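Local coordinates for uncharacterized protein (Alicyclobacillus acidocaldarius subsp. acidocaldarius, PDB 3RAG) that is of unknown function but has a von Willebrand factor type A-like fold that binds a sodium ion, probably at its metal-ion-dependent adhesion site, at residues Leu137-Asp142 and Leu172-Ile177; Gly45-Gly50 and Ile73-Asp78; Pro25-Ala30 and His61-Ala66; Thr90-Leu95 and Lys128-Val133. All coordinates share one frame; numbering follows the deposited sequence. Where two conformers were deposited one is given.

Contact 1 is the buried centre of the protein, with two neighbouring parallel strands joined by backbone hydrogen bonds and lined mainly by aliphatic side chains. Contact 2 repeats that parallel pairing at the edge of the same sheet, but it is only partly buried, and two bonds join its segments before the pairing ends at a proline. Contact 3 lies over the sheet, where two consecutive connecting helices meet mainly through aliphatic side chains; it touches contact 2 through I73 and H61, and the two share the chain around strand 40-46. Contact 4, about 19 Å from contact 1 between centres, is a buried helix-helix crossing held by side chains, and its second helix leads directly into strand 135-142.

Contact 1 of 4, residues Leu137-Asp142 and Leu172-Ile177; sequences LVVCLD and LAVSVI
Residues 137-142 and 172-177 run side by side as parallel strands, L137 level with V174 and C140 with I177, their axes 4.7 Å apart and inclined at 19°. They are the two strands of a beta-alpha-beta unit, linked through helix 151-165, in the central sheet of the vWA-like fold. Five backbone hydrogen bonds join them, beginning with L137 N to A173 O and ending with L141 N to I177 O at 2.7 Å. On one face V139 CG2 and V174 CG2 meet at 4.1 Å, and further along L141 CD1 lies 3.7 Å from V176 CG1. The other face carries V138, S175, C140 and I177, with V138 and C140 packed against A221 of helix 214-232; the buried S175 hydroxyl is satisfied by Q191 O on strand 188-194. Beyond the pairing, D142 bonds through OD1 to S144, a sodium ligand, and through OD2 to T17 and D18 N, as the first aspartate of a DxSxS motif would. I177 CG1 stands between its own backbone N and carbonyl carbon (chi1 66°), and both CG1 and the following CD1 reach the C140 sulfur, with SG to CD1 at 3.7 Å.

Contact 2 of 4, residues Gly45-Gly50 and Ile73-Asp78; sequences GIVGRG and IVQPAD
V47 and I73 meet methyl to methyl, their side chains crossing at about a right angle with CG2 of V47 3.7 Å from CG2 of I73. V47 directs its CB toward residues 73-78, and its CG2, anti to its own carbonyl carbon, also comes near V74 O. Beyond this pair Q75 CG, anti to its carbonyl carbon, comes 4.1 Å from V47 CB. I46 and V74 point to the face opposite I73. With CG2 anti to the backbone N, the methyl branch of I46 meets the ring of P76 obliquely, 3.9 Å from CG, while the I46 side chain also packs on I79, V154 and M147. The backbones are paired in parallel as part of a beta-alpha-beta unit, strand 40-46, helix 58-66, strand 71-74, the last at the margin of the sheet. V74 N donates to G45 O at 2.9 Å, nearly in line with the carbonyl, whereas V47 N reaches V74 O at 2.8 Å from 46° above the carbonyl plane, consistent with the strands parting here. A glycerol, probably from the crystallisation liquor, sits beside V47. The next bond in this register would run from residue 76 to V47 O, but P76 has no N-H; its CD occupies that place, 3.3 Å from V47 O. The chemistry of the proline thus implies an end to the strand pairing, and beyond V47 N what remains is van der Waals packing of I46 and V47 on Q75 and P76.

Contact 3 of 4, residues Pro25-Ala30 and His61-Ala66; sequences PDPVEA and HSIADA
V28 holds CG1 anti to its backbone N (chi1 178°) and CG2 anti to its carbonyl carbon, a fork in which CG1 reaches S62 O and A66 CB while CG2 reaches S62 CB and I63 CG1; I63 has CG1 anti to its own carbonyl carbon, and its extended chi2 (169°) carries CD1 to the P27 ring. In the alpha/beta vWA-like fold these helices are successive connections: helix 27-36 leads into strand 40-46, and helix 58-66 follows it. The first turn of helix 27-36 makes the contact. I63 CD1 lies 3.7 Å from P27 CB, and the two side chains cross at a slant. V28 CG2 rests 3.7 Å from S62 CB. I63 also packs on V41 and V43, so it sits between the P27 turn and strand 40-46. D26 is the N-cap residue of its helix: its OD1 accepts from V28 N at 2.9 Å, met from 60° above the carboxylate plane, which helps fix the turn that presents V28. P27 also touches T214, at the start of helix 214-232. At the far end A66 turns its CB toward V28, where that methyl lies 3.7 Å from V28 O and 3.9 Å from V28 CG1.

Contact 4 of 4, residues Thr90-Leu95 and Lys128-Val133; sequences TMQMTL and KLEDEV
L95 makes the main apolar contact with helix 116-132, driving CD1 against the backbone between L129 and E130. That methyl lies 3.6 Å from E130 N and 3.8 Å from L129 CB, while the other branch, CD2, faces V133 CG1 at 4.2 Å. L95 directs its CB toward the partner helix, and chi1 (-68°) sets CG anti to its carbonyl carbon. Selenomethionine M91, one turn earlier, brings its selenium 4.3 Å from V133 CG2 and 3.9 Å from E130 O, a carbonyl that is bonded to R168. The contact between polar residues sets a carboxylate oxygen against aliphatic carbon. Q92 and E130 cross at a slant, and E130 OE1 approaches Q92 CB at 3.9 Å without a hydrogen bond. In the same conformer, one of two deposited for the glutamate, the other carboxylate oxygen, OE2, is bonded to H88 ND1, one turn before Q92 on the first helix. Within the second helix, K128 NZ and E132 OE2 form a salt bridge at 2.8 Å, one turn apart and away from the interface. The two helix segments cross at 121°, their axes 9.7 Å apart. M91, L95 and V133 all converge on I10 at the start of strand 10-17, T5 of helix 3-7 touches L129 and V133, and the chain leaves V133 directly for strand 135-142.

Contact 1 of 4, residues Leu137-Asp142 and Leu172-Ile177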
loop_
_atom_site.group_PDB
_atom_site.type_symbol
_atom_site.label_atom_id
_atom_site.label_comp_id
_atom_site.label_asym_id
_atom_site.label_seq_id
_atom_site.Cartn_x
_atom_site.Cartn_y
_atom_site.Cartn_z
ATOM N N LEU A 137 4.818 -5.174 -0.504
ATOM C CA LEU A 137 4.239 -3.843 -0.668
ATOM C C LEU A 137 4.600 -3.324 -2.046
ATOM O O LEU A 137 5.782 -3.323 -2.427
ATOM C CB LEU A 137 4.860 -2.898 0.377
ATOM C CG LEU A 137 4.521 -1.404 0.268
ATOM C CD1 LEU A 137 3.044 -1.145 0.434
ATOM C CD2 LEU A 137 5.326 -0.538 1.262
ATOM N N VAL A 138 3.599 -2.878 -2.802
ATOM C CA VAL A 138 3.893 -2.164 -4.028
ATOM C C VAL A 138 3.465 -0.726 -3.828
ATOM O O VAL A 138 2.304 -0.452 -3.488
ATOM C CB VAL A 138 3.117 -2.728 -5.232
ATOM C CG1 VAL A 138 3.443 -1.907 -6.475
ATOM C CG2 VAL A 138 3.508 -4.196 -5.449
ATOM N N VAL A 139 4.402 0.198 -4.018
ATOM C CA VAL A 139 4.083 1.617 -3.902
ATOM C C VAL A 139 3.839 2.131 -5.334
ATOM O O VAL A 139 4.729 1.996 -6.192
ATOM C CB VAL A 139 5.262 2.379 -3.262
ATOM C CG1 VAL A 139 4.926 3.859 -3.160
ATOM C CG2 VAL A 139 5.598 1.798 -1.866
ATOM N N CYS A 140 2.638 2.672 -5.599
ATOM C CA CYS A 140 2.254 3.176 -6.931
ATOM C C CYS A 140 2.293 4.681 -6.868
ATOM O O CYS A 140 1.527 5.274 -6.119
ATOM C CB CYS A 140 0.816 2.792 -7.312
ATOM S SG CYS A 140 0.550 1.031 -7.356
ATOM N N LEU A 141 3.190 5.287 -7.636
ATOM C CA LEU A 141 3.427 6.722 -7.561
ATOM C C LEU A 141 2.907 7.421 -8.813
ATOM O O LEU A 141 3.349 7.150 -9.946
ATOM C CB LEU A 141 4.940 6.999 -7.407
ATOM C CG LEU A 141 5.578 6.328 -6.197
ATOM C CD1 LEU A 141 7.077 6.640 -6.129
ATOM C CD2 LEU A 141 4.863 6.885 -4.932
ATOM N N ASP A 142 1.980 8.340 -8.579
ATOM C CA ASP A 142 1.389 9.196 -9.606
ATOM C C ASP A 142 2.514 10.078 -10.118
ATOM O O ASP A 142 3.200 10.721 -9.316
ATOM C CB ASP A 142 0.343 10.037 -8.877
ATOM C CG ASP A 142 -0.489 10.936 -9.780
ATOM O OD1 ASP A 142 -0.067 11.298 -10.897
ATOM O OD2 ASP A 142 -1.588 11.328 -9.300
ATOM N N LEU A 172 10.924 -7.784 4.257
ATOM C CA LEU A 172 10.292 -6.744 3.481
ATOM C C LEU A 172 10.582 -6.947 1.999
ATOM O O LEU A 172 11.741 -7.118 1.597
ATOM C CB LEU A 172 10.836 -5.381 3.901
ATOM C CG LEU A 172 10.338 -4.201 3.084
ATOM C CD1 LEU A 172 8.819 -4.016 3.252
ATOM C CD2 LEU A 172 11.080 -2.942 3.487
ATOM N N ALA A 173 9.532 -6.913 1.185
ATOM C CA ALA A 173 9.699 -6.912 -0.261
ATOM C C ALA A 173 8.909 -5.722 -0.787
ATOM O O ALA A 173 7.692 -5.712 -0.711
ATOM C CB ALA A 173 9.180 -8.218 -0.877
ATOM N N VAL A 174 9.613 -4.710 -1.268
ATOM C CA VAL A 174 8.950 -3.510 -1.790
ATOM C C VAL A 174 9.263 -3.343 -3.266
ATOM O O VAL A 174 10.426 -3.447 -3.707
ATOM C CB VAL A 174 9.355 -2.239 -0.989
ATOM C CG1 VAL A 174 10.858 -2.019 -1.068
ATOM C CG2 VAL A 174 8.611 -0.999 -1.490
ATOM N N SER A 175 8.221 -3.072 -4.046
ATOM C CA SER A 175 8.400 -2.743 -5.461
ATOM C C SER A 175 7.784 -1.366 -5.665
ATOM O O SER A 175 6.882 -0.964 -4.913
ATOM C CB SER A 175 7.666 -3.777 -6.322
ATOM O OG SER A 175 7.694 -3.413 -7.692
ATOM N N VAL A 176 8.264 -0.631 -6.664
ATOM C CA VAL A 176 7.712 0.689 -6.918
ATOM C C VAL A 176 7.306 0.774 -8.383
ATOM O O VAL A 176 8.041 0.335 -9.286
ATOM C CB VAL A 176 8.765 1.798 -6.617
ATOM C CG1 VAL A 176 8.219 3.188 -6.971
ATOM C CG2 VAL A 176 9.260 1.706 -5.151
ATOM N N ILE A 177 6.110 1.295 -8.621
ATOM C CA ILE A 177 5.740 1.615 -9.978
ATOM C C ILE A 177 5.279 3.046 -10.071
ATOM O O ILE A 177 4.835 3.639 -9.082
ATOM C CB ILE A 177 4.662 0.676 -10.545
ATOM C CG1 ILE A 177 3.362 0.835 -9.819
ATOM C CG2 ILE A 177 5.078 -0.781 -10.451
ATOM C CD1 ILE A 177 2.353 -0.229 -10.271
#

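Contact 2 of 4, residues Gly45-Gly50 and Ile73-Asp78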
loop_
_atom_site.group_PDB
_atom_site.type_symbol
_atom_site.label_atom_id
_atom_site.label_comp_id
_atom_site.label_asym_id
_atom_site.label_seq_id
_atom_site.Cartn_x
_atom_site.Cartn_y
_atom_site.Cartn_z
ATOM N N GLY A 45 -3.825 10.924 -0.615
ATOM C CA GLY A 45 -4.070 12.053 -1.512
ATOM C C GLY A 45 -3.241 13.230 -0.991
ATOM O O GLY A 45 -3.086 13.397 0.211
ATOM N N ILE A 46 -2.696 14.033 -1.893
ATOM C CA ILE A 46 -1.816 15.121 -1.483
ATOM C C ILE A 46 -2.519 16.467 -1.595
ATOM O O ILE A 46 -3.084 16.805 -2.640
ATOM C CB ILE A 46 -0.524 15.150 -2.352
ATOM C CG1 ILE A 46 0.202 13.793 -2.313
ATOM C CG2 ILE A 46 0.401 16.268 -1.866
ATOM C CD1 ILE A 46 1.366 13.703 -3.340
ATOM N N VAL A 47 -2.503 17.236 -0.508
ATOM C CA VAL A 47 -2.962 18.623 -0.550
ATOM C C VAL A 47 -1.846 19.496 -1.177
ATOM O O VAL A 47 -0.768 19.637 -0.595
ATOM C CB VAL A 47 -3.245 19.159 0.851
ATOM C CG1 VAL A 47 -3.746 20.629 0.800
ATOM C CG2 VAL A 47 -4.246 18.248 1.613
ATOM N N GLY A 48 -2.104 20.053 -2.349
ATOM C CA GLY A 48 -1.179 20.960 -3.021
ATOM C C GLY A 48 -1.496 22.416 -2.707
ATOM O O GLY A 48 -1.739 22.755 -1.548
ATOM N N ARG A 49 -1.500 23.275 -3.728
ATOM C CA ARG A 49 -1.815 24.701 -3.554
ATOM C C ARG A 49 -2.543 25.241 -4.793
ATOM O O ARG A 49 -2.584 24.579 -5.828
ATOM C CB ARG A 49 -0.539 25.510 -3.306
ATOM C CG ARG A 49 0.300 25.051 -2.103
ATOM C CD ARG A 49 -0.413 25.288 -0.770
ATOM N NE ARG A 49 -0.956 26.643 -0.664
ATOM C CZ ARG A 49 -0.326 27.675 -0.108
ATOM N NH1 ARG A 49 0.886 27.524 0.409
ATOM N NH2 ARG A 49 -0.912 28.864 -0.072
ATOM N N GLY A 50 -3.105 26.442 -4.689
ATOM C CA GLY A 50 -3.872 27.025 -5.773
ATOM C C GLY A 50 -5.357 26.779 -5.569
ATOM O O GLY A 50 -5.839 26.756 -4.434
ATOM N N ILE A 73 -5.567 12.254 3.477
ATOM C CA ILE A 73 -5.315 13.382 2.594
ATOM C C ILE A 73 -4.413 14.354 3.353
ATOM O O ILE A 73 -4.789 14.851 4.401
ATOM C CB ILE A 73 -6.643 14.033 2.170
ATOM C CG1 ILE A 73 -7.475 13.014 1.365
ATOM C CG2 ILE A 73 -6.385 15.298 1.333
ATOM C CD1 ILE A 73 -8.943 13.434 1.145
ATOM N N VAL A 74 -3.196 14.587 2.859
ATOM C CA VAL A 74 -2.209 15.267 3.711
ATOM C C VAL A 74 -1.334 16.204 2.914
ATOM O O VAL A 74 -1.220 16.070 1.707
ATOM C CB VAL A 74 -1.305 14.263 4.495
ATOM C CG1 VAL A 74 -2.147 13.351 5.413
ATOM C CG2 VAL A 74 -0.442 13.401 3.554
ATOM N N GLN A 75 -0.724 17.169 3.592
ATOM C CA GLN A 75 0.278 17.999 2.927
ATOM C C GLN A 75 1.552 17.196 2.668
ATOM O O GLN A 75 1.789 16.169 3.317
ATOM C CB GLN A 75 0.574 19.221 3.786
ATOM C CG GLN A 75 -0.644 20.105 3.933
ATOM C CD GLN A 75 -0.424 21.261 4.889
ATOM O OE1 GLN A 75 0.213 21.110 5.932
ATOM N NE2 GLN A 75 -0.954 22.429 4.533
ATOM N N PRO A 76 2.368 17.648 1.700
ATOM C CA PRO A 76 3.570 16.909 1.294
ATOM C C PRO A 76 4.485 16.589 2.478
ATOM O O PRO A 76 4.972 15.477 2.553
ATOM C CB PRO A 76 4.249 17.874 0.312
ATOM C CG PRO A 76 3.091 18.614 -0.309
ATOM C CD PRO A 76 2.118 18.815 0.829
ATOM N N ALA A 77 4.657 17.534 3.401
ATOM C CA ALA A 77 5.540 17.320 4.556
ATOM C C ALA A 77 5.117 16.117 5.398
ATOM O O ALA A 77 5.932 15.525 6.109
ATOM C CB ALA A 77 5.609 18.584 5.434
ATOM N N ASP A 78 3.845 15.743 5.306
ATOM C CA ASP A 78 3.332 14.670 6.158
ATOM C C ASP A 78 3.172 13.328 5.481
ATOM O O ASP A 78 2.731 12.364 6.109
ATOM C CB ASP A 78 2.018 15.108 6.794
ATOM C CG ASP A 78 2.216 16.287 7.729
ATOM O OD1 ASP A 78 1.386 17.216 7.751
ATOM O OD2 ASP A 78 3.249 16.279 8.415
#

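Contact 3 of 4, residues Pro25-Ala30 and His61-Ala66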
loop_
_atom_site.group_PDB
_atom_site.type_symbol
_atom_site.label_atom_id
_atom_site.label_comp_id
_atom_site.label_asym_id
_atom_site.label_seq_id
_atom_site.Cartn_x
_atom_site.Cartn_y
_atom_site.Cartn_z
ATOM N N PRO A 25 -9.301 2.849 -17.367
ATOM C CA PRO A 25 -10.436 2.209 -16.696
ATOM C C PRO A 25 -10.486 2.510 -15.194
ATOM O O PRO A 25 -9.554 3.076 -14.613
ATOM C CB PRO A 25 -10.232 0.713 -16.993
ATOM C CG PRO A 25 -8.760 0.574 -17.297
ATOM C CD PRO A 25 -8.274 1.890 -17.829
ATOM N N ASP A 26 -11.609 2.158 -14.590
ATOM C CA ASP A 26 -11.935 2.576 -13.215
ATOM C C ASP A 26 -11.083 1.924 -12.128
ATOM O O ASP A 26 -11.093 0.710 -11.956
ATOM C CB ASP A 26 -13.426 2.298 -12.992
ATOM C CG ASP A 26 -13.919 2.695 -11.610
ATOM O OD1 ASP A 26 -13.195 3.360 -10.837
ATOM O OD2 ASP A 26 -15.072 2.337 -11.312
ATOM N N PRO A 27 -10.308 2.735 -11.382
ATOM C CA PRO A 27 -9.435 2.158 -10.349
ATOM C C PRO A 27 -10.221 1.600 -9.163
ATOM O O PRO A 27 -9.673 0.820 -8.384
ATOM C CB PRO A 27 -8.568 3.356 -9.899
ATOM C CG PRO A 27 -9.420 4.586 -10.232
ATOM C CD PRO A 27 -10.122 4.191 -11.544
ATOM N N VAL A 28 -11.478 2.017 -8.991
ATOM C CA VAL A 28 -12.261 1.443 -7.905
ATOM C C VAL A 28 -12.452 -0.061 -8.146
ATOM O O VAL A 28 -12.319 -0.881 -7.237
ATOM C CB VAL A 28 -13.591 2.183 -7.712
ATOM C CG1 VAL A 28 -14.418 1.519 -6.576
ATOM C CG2 VAL A 28 -13.293 3.644 -7.383
ATOM N N GLU A 29 -12.756 -0.416 -9.379
ATOM C CA GLU A 29 -12.894 -1.822 -9.753
ATOM C C GLU A 29 -11.565 -2.575 -9.639
ATOM O O GLU A 29 -11.532 -3.744 -9.238
ATOM C CB GLU A 29 -13.434 -1.908 -11.183
ATOM C CG GLU A 29 -14.529 -2.897 -11.358
ATOM C CD GLU A 29 -15.610 -2.706 -10.323
ATOM O OE1 GLU A 29 -15.971 -3.705 -9.660
ATOM O OE2 GLU A 29 -16.083 -1.558 -10.167
ATOM N N ALA A 30 -10.469 -1.911 -10.007
ATOM C CA ALA A 30 -9.142 -2.514 -9.879
ATOM C C ALA A 30 -8.855 -2.858 -8.426
ATOM O O ALA A 30 -8.320 -3.931 -8.113
ATOM C CB ALA A 30 -8.051 -1.567 -10.444
ATOM N N HIS A 61 -11.182 7.898 -1.879
ATOM C CA HIS A 61 -11.962 7.290 -0.809
ATOM C C HIS A 61 -12.634 5.997 -1.279
ATOM O O HIS A 61 -12.649 4.995 -0.543
ATOM C CB HIS A 61 -12.973 8.291 -0.217
ATOM C CG HIS A 61 -12.405 9.102 0.909
ATOM N ND1 HIS A 61 -11.987 10.408 0.763
ATOM C CD2 HIS A 61 -12.107 8.755 2.184
ATOM C CE1 HIS A 61 -11.496 10.844 1.913
ATOM N NE2 HIS A 61 -11.553 9.858 2.788
ATOM N N SER A 62 -13.181 6.025 -2.496
ATOM C CA SER A 62 -13.837 4.835 -3.042
ATOM C C SER A 62 -12.839 3.708 -3.314
ATOM O O SER A 62 -13.163 2.531 -3.153
ATOM C CB SER A 62 -14.595 5.180 -4.319
ATOM O OG SER A 62 -15.612 6.108 -3.998
ATOM N N ILE A 63 -11.628 4.071 -3.735
ATOM C CA ILE A 63 -10.573 3.079 -3.963
ATOM C C ILE A 63 -10.213 2.403 -2.650
ATOM O O ILE A 63 -10.122 1.175 -2.562
ATOM C CB ILE A 63 -9.288 3.727 -4.559
ATOM C CG1 ILE A 63 -9.542 4.145 -6.016
ATOM C CG2 ILE A 63 -8.076 2.778 -4.469
ATOM C CD1 ILE A 63 -8.393 5.042 -6.582
ATOM N N ALA A 64 -9.989 3.197 -1.610
ATOM C CA ALA A 64 -9.625 2.604 -0.326
ATOM C C ALA A 64 -10.767 1.735 0.227
ATOM O O ALA A 64 -10.541 0.642 0.747
ATOM C CB ALA A 64 -9.207 3.688 0.656
ATOM N N ASP A 65 -11.997 2.202 0.069
ATOM C CA ASP A 65 -13.140 1.429 0.534
ATOM C C ASP A 65 -13.179 0.074 -0.161
ATOM O O ASP A 65 -13.251 -0.975 0.487
ATOM C CB ASP A 65 -14.428 2.196 0.265
ATOM C CG ASP A 65 -15.664 1.447 0.755
ATOM O OD1 ASP A 65 -15.701 1.117 1.948
ATOM O OD2 ASP A 65 -16.574 1.171 -0.060
ATOM N N ALA A 66 -13.105 0.087 -1.489
ATOM C CA ALA A 66 -13.177 -1.161 -2.253
ATOM C C ALA A 66 -11.959 -2.055 -2.054
ATOM O O ALA A 66 -12.053 -3.283 -2.186
ATOM C CB ALA A 66 -13.348 -0.864 -3.726
#

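Contact 4 of 4, residues Thr90-Leu95 and Lys128-Val133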
loop_
_atom_site.group_PDB
_atom_site.type_symbol
_atom_site.label_atom_id
_atom_site.label_comp_id
_atom_site.label_asym_id
_atom_site.label_seq_id
_atom_site.Cartn_x
_atom_site.Cartn_y
_atom_site.Cartn_z
ATOM N N THR A 90 -3.314 -0.678 9.039
ATOM C CA THR A 90 -4.040 -1.658 8.227
ATOM C C THR A 90 -3.446 -3.079 8.371
ATOM O O THR A 90 -4.199 -4.055 8.383
ATOM C CB THR A 90 -4.132 -1.241 6.699
ATOM O OG1 THR A 90 -2.813 -1.033 6.164
ATOM C CG2 THR A 90 -4.962 0.043 6.527
HETATM N N MSE A 91 -2.121 -3.194 8.501
HETATM C CA MSE A 91 -1.488 -4.500 8.790
HETATM C C MSE A 91 -2.040 -5.045 10.114
HETATM O O MSE A 91 -2.445 -6.209 10.219
HETATM C CB MSE A 91 0.066 -4.395 8.809
HETATM C CG MSE A 91 0.848 -5.685 9.237
HETATM SE SE MSE A 91 2.591 -5.789 8.645
HETATM C CE MSE A 91 2.729 -4.053 8.180
ATOM N N GLN A 92 -2.119 -4.180 11.109
ATOM C CA GLN A 92 -2.662 -4.596 12.405
ATOM C C GLN A 92 -4.105 -5.089 12.290
ATOM O O GLN A 92 -4.439 -6.143 12.809
ATOM C CB GLN A 92 -2.572 -3.478 13.437
ATOM C CG GLN A 92 -3.128 -3.915 14.797
ATOM C CD GLN A 92 -3.111 -2.820 15.845
ATOM O OE1 GLN A 92 -3.130 -1.628 15.530
ATOM N NE2 GLN A 92 -3.081 -3.224 17.108
HETATM N N MSE A 93 -4.966 -4.335 11.604
HETATM C CA MSE A 93 -6.348 -4.771 11.423
HETATM C C MSE A 93 -6.476 -6.104 10.677
HETATM O O MSE A 93 -7.287 -6.966 11.047
HETATM C CB MSE A 93 -7.192 -3.662 10.752
HETATM C CG MSE A 93 -7.502 -2.504 11.715
HETATM SE SE MSE A 93 -8.474 -1.123 11.025
HETATM C CE MSE A 93 -7.318 -0.383 9.896
ATOM N N THR A 94 -5.682 -6.277 9.622
ATOM C CA THR A 94 -5.728 -7.506 8.855
ATOM C C THR A 94 -5.300 -8.694 9.732
ATOM O O THR A 94 -5.926 -9.759 9.720
ATOM C CB THR A 94 -4.815 -7.411 7.614
ATOM O OG1 THR A 94 -5.332 -6.392 6.731
ATOM C CG2 THR A 94 -4.772 -8.737 6.874
ATOM N N LEU A 95 -4.229 -8.505 10.490
ATOM C CA LEU A 95 -3.724 -9.590 11.339
ATOM C C LEU A 95 -4.680 -9.921 12.493
ATOM O O LEU A 95 -4.787 -11.083 12.919
ATOM C CB LEU A 95 -2.319 -9.250 11.852
ATOM C CG LEU A 95 -1.273 -9.232 10.735
ATOM C CD1 LEU A 95 0.018 -8.652 11.286
ATOM C CD2 LEU A 95 -1.047 -10.652 10.181
ATOM N N LYS A 128 3.197 -9.460 17.740
ATOM C CA LYS A 128 4.311 -10.282 17.279
ATOM C C LYS A 128 4.183 -10.517 15.773
ATOM O O LYS A 128 5.157 -10.349 15.029
ATOM C CB LYS A 128 4.367 -11.605 18.050
ATOM C CG LYS A 128 5.527 -12.536 17.669
ATOM C CD LYS A 128 5.496 -13.819 18.521
ATOM C CE LYS A 128 6.754 -14.663 18.338
ATOM N NZ LYS A 128 7.954 -13.927 18.827
ATOM N N LEU A 129 2.976 -10.857 15.313
ATOM C CA LEU A 129 2.760 -11.037 13.879
ATOM C C LEU A 129 3.089 -9.744 13.114
ATOM O O LEU A 129 3.703 -9.787 12.044
ATOM C CB LEU A 129 1.302 -11.430 13.582
ATOM C CG LEU A 129 0.967 -12.873 14.006
ATOM C CD1 LEU A 129 -0.533 -13.113 13.977
ATOM C CD2 LEU A 129 1.691 -13.833 13.063
ATOM N N GLU A 130 2.674 -8.605 13.665
ATOM C CA GLU A 130 2.922 -7.323 13.004
ATOM C C GLU A 130 4.418 -7.090 12.775
ATOM O O GLU A 130 4.809 -6.402 11.826
ATOM C CB GLU A 130 2.305 -6.171 13.802
ATOM C CG GLU A 130 2.551 -4.812 13.162
ATOM C CD GLU A 130 1.739 -3.685 13.784
ATOM O OE1 GLU A 130 1.015 -3.927 14.785
ATOM O OE2 GLU A 130 1.825 -2.555 13.252
ATOM N N ASP A 131 5.255 -7.676 13.630
ATOM C CA ASP A 131 6.702 -7.550 13.481
ATOM C C ASP A 131 7.320 -8.622 12.596
ATOM O O ASP A 131 8.335 -8.376 11.926
ATOM C CB ASP A 131 7.387 -7.582 14.862
ATOM C CG ASP A 131 8.904 -7.500 14.760
ATOM O OD1 ASP A 131 9.414 -6.458 14.291
ATOM O OD2 ASP A 131 9.586 -8.471 15.148
ATOM N N GLU A 132 6.722 -9.813 12.600
ATOM C CA GLU A 132 7.380 -11.017 12.074
ATOM C C GLU A 132 6.899 -11.551 10.734
ATOM O O GLU A 132 7.647 -12.258 10.057
ATOM C CB GLU A 132 7.337 -12.148 13.123
ATOM C CG GLU A 132 8.165 -11.851 14.317
ATOM C CD GLU A 132 8.103 -12.960 15.363
ATOM O OE1 GLU A 132 7.435 -13.985 15.104
ATOM O OE2 GLU A 132 8.718 -12.790 16.434
ATOM N N VAL A 133 5.677 -11.225 10.326
ATOM C CA VAL A 133 5.213 -11.718 9.028
ATOM C C VAL A 133 5.984 -11.042 7.897
ATOM O O VAL A 133 6.541 -9.956 8.070
ATOM C CB VAL A 133 3.669 -11.527 8.803
ATOM C CG1 VAL A 133 2.846 -12.218 9.914
ATOM C CG2 VAL A 133 3.277 -10.032 8.670
#